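Local coordinates for protein type I modular polyketide synthase (Streptomyces albus subsp. albus, PDB 6IYR) that probably loads an extender unit, likely methylmalonyl, from its coenzyme A thioester onto an acyl carrier protein during salinomycin polyketide assembly, at residues A[139-145]-A[424-430]. Sequence-based numbering, arbitrary orientation.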
loop_
_atom_site.group_PDB
_atom_site.type_symbol
_atom_site.label_atom_id
_atom_site.label_comp_id
_atom_site.label_asym_id
_atom_site.label_seq_id
_atom_site.Cartn_x
_atom_site.Cartn_y
_atom_site.Cartn_z
ATOM N N TRP A 139 -5.565 11.705 -0.468
ATOM C CA TRP A 139 -6.154 12.750 0.362
ATOM C C TRP A 139 -5.284 13.967 0.343
ATOM O O TRP A 139 -4.058 13.856 0.164
ATOM C CB TRP A 139 -6.321 12.268 1.810
ATOM C CG TRP A 139 -5.112 11.637 2.450
ATOM C CD1 TRP A 139 -4.790 10.324 2.431
ATOM C CD2 TRP A 139 -4.203 12.251 3.371
ATOM N NE1 TRP A 139 -3.717 10.082 3.244
ATOM C CE2 TRP A 139 -3.288 11.263 3.774
ATOM C CE3 TRP A 139 -4.073 13.543 3.900
ATOM C CZ2 TRP A 139 -2.325 11.490 4.763
ATOM C CZ3 TRP A 139 -3.066 13.787 4.831
ATOM C CH2 TRP A 139 -2.199 12.765 5.244
ATOM N N ALA A 140 -5.906 15.129 0.536
ATOM C CA ALA A 140 -5.211 16.387 0.451
ATOM C C ALA A 140 -4.207 16.432 1.566
ATOM O O ALA A 140 -4.579 16.376 2.727
ATOM C CB ALA A 140 -6.189 17.541 0.602
ATOM N N GLY A 141 -2.948 16.620 1.208
ATOM C CA GLY A 141 -1.846 16.607 2.164
ATOM C C GLY A 141 -1.211 15.237 2.341
ATOM O O GLY A 141 -0.291 15.084 3.129
ATOM N N MET A 142 -1.629 14.245 1.563
ATOM C CA MET A 142 -1.044 12.906 1.694
ATOM C C MET A 142 0.486 12.919 1.574
ATOM O O MET A 142 1.073 13.554 0.662
ATOM C CB MET A 142 -1.678 11.924 0.710
ATOM C CG MET A 142 -1.552 12.357 -0.761
ATOM S SD MET A 142 -2.265 11.072 -1.793
ATOM C CE MET A 142 -1.892 11.787 -3.369
ATOM N N ALA A 143 1.116 12.465 2.659
ATOM C CA ALA A 143 2.576 12.261 2.736
ATOM C C ALA A 143 3.391 13.536 2.760
ATOM O O ALA A 143 4.610 13.482 2.744
ATOM C CB ALA A 143 3.072 11.365 1.598
ATOM N N VAL A 144 2.749 14.687 2.767
ATOM C CA VAL A 144 3.530 15.907 2.631
ATOM C C VAL A 144 4.312 16.150 3.944
ATOM O O VAL A 144 5.434 16.610 3.905
ATOM C CB VAL A 144 2.643 17.108 2.236
ATOM C CG1 VAL A 144 1.228 16.884 2.700
ATOM C CG2 VAL A 144 3.172 18.414 2.803
ATOM N N GLU A 145 3.776 15.694 5.071
ATOM C CA GLU A 145 4.500 15.774 6.352
ATOM C C GLU A 145 5.790 14.973 6.285
ATOM O O GLU A 145 6.798 15.360 6.858
ATOM C CB GLU A 145 3.644 15.259 7.515
ATOM C CG GLU A 145 2.320 15.991 7.764
ATOM C CD GLU A 145 1.348 15.211 8.681
ATOM O OE1 GLU A 145 0.317 14.612 8.155
ATOM O OE2 GLU A 145 1.613 15.228 9.935
ATOM N N LEU A 424 0.551 4.688 5.522
ATOM C CA LEU A 424 -0.037 5.869 6.068
ATOM C C LEU A 424 -1.529 5.741 6.137
ATOM O O LEU A 424 -2.122 4.798 5.601
ATOM C CB LEU A 424 0.353 7.041 5.235
ATOM C CG LEU A 424 1.854 7.238 4.984
ATOM C CD1 LEU A 424 2.001 8.475 4.113
ATOM C CD2 LEU A 424 2.689 7.453 6.246
ATOM N N ARG A 425 -2.151 6.782 6.664
ATOM C CA ARG A 425 -3.593 6.878 6.705
ATOM C C ARG A 425 -4.033 8.284 6.392
ATOM O O ARG A 425 -3.304 9.198 6.676
ATOM C CB ARG A 425 -4.043 6.636 8.131
ATOM C CG ARG A 425 -4.722 5.333 8.281
ATOM C CD ARG A 425 -3.835 4.444 9.097
ATOM N NE ARG A 425 -4.451 4.267 10.386
ATOM C CZ ARG A 425 -4.477 3.115 11.040
ATOM N NH1 ARG A 425 -5.111 3.035 12.200
ATOM N NH2 ARG A 425 -3.824 2.066 10.568
ATOM N N ARG A 426 -5.304 8.450 6.041
ATOM C CA ARG A 426 -5.857 9.762 5.825
ATOM C C ARG A 426 -5.636 10.646 7.059
ATOM O O ARG A 426 -5.835 10.225 8.188
ATOM C CB ARG A 426 -7.337 9.660 5.523
ATOM C CG ARG A 426 -7.932 10.961 5.004
ATOM C CD ARG A 426 -9.058 10.643 4.030
ATOM N NE ARG A 426 -9.892 9.608 4.605
ATOM C CZ ARG A 426 -10.266 8.492 4.004
ATOM N NH1 ARG A 426 -11.033 7.634 4.657
ATOM N NH2 ARG A 426 -10.013 8.288 2.733
ATOM N N ASP A 427 -5.192 11.859 6.811
ATOM C CA ASP A 427 -4.884 12.839 7.850
ATOM C C ASP A 427 -3.752 12.385 8.743
ATOM O O ASP A 427 -3.360 13.140 9.622
ATOM C CB ASP A 427 -6.136 13.223 8.673
ATOM C CG ASP A 427 -7.242 13.869 7.810
ATOM O OD1 ASP A 427 -6.934 14.560 6.807
ATOM O OD2 ASP A 427 -8.435 13.635 8.085
ATOM N N GLU A 428 -3.120 11.242 8.435
ATOM C CA GLU A 428 -1.855 10.864 9.111
ATOM C C GLU A 428 -0.712 10.449 8.162
ATOM O O GLU A 428 -0.417 9.264 7.976
ATOM C CB GLU A 428 -2.096 9.760 10.151
ATOM C CG GLU A 428 -3.212 10.091 11.151
ATOM C CD GLU A 428 -3.583 8.905 12.029
ATOM O OE1 GLU A 428 -4.757 8.764 12.362
ATOM O OE2 GLU A 428 -2.734 8.027 12.268
ATOM N N GLY A 429 0.005 11.443 7.682
ATOM C CA GLY A 429 0.879 11.286 6.551
ATOM C C GLY A 429 2.307 11.630 6.912
ATOM O O GLY A 429 3.075 12.025 6.039
ATOM N N GLY A 430 2.650 11.539 8.204
ATOM C CA GLY A 430 4.012 11.830 8.655
ATOM C C GLY A 430 4.769 10.665 9.277
ATOM O O GLY A 430 4.343 9.508 9.238
#
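The indole of Trp139 lies flat against the type II turn from Arg425 to Glu428. Its five-membered ring takes a CH-pi contact from Arg426 CA, 3.5 Å from the ring centroid and 15° off the normal. Asp427 N sits over the six-membered ring on the same face, 3.5 Å from Trp139 CZ3. CG of Trp139 stands between its backbone N and carbonyl carbon (chi1 50°), which turns the ring back over its own turn, Trp139 to Met142. Met142 CA packs on the opposite face, and the indole is sandwiched between two turns. Trp139 NE1 is hydrogen-bonded to Ala399 O. Both turns belong to loops that follow parallel strands, 129-132 and 419-421, of the central sheet of the acyltransferase domain. Each loop leads into a helix, 146-149 and 431-443, with Gly430 as the N-cap of the second. At Ala143, CA approaches Gly429 O at 3.3 Å in a C-H...O contact, and CB touches Leu424 CD1 at 4.0 Å. The side chain of Glu145, extended beyond CG, reaches over the Gly429-Gly430 backbone. Gly429 N donates a hydrogen bond to Glu145 OE1 at 3.2 Å and comes from above the carboxylate plane, 52° out of it.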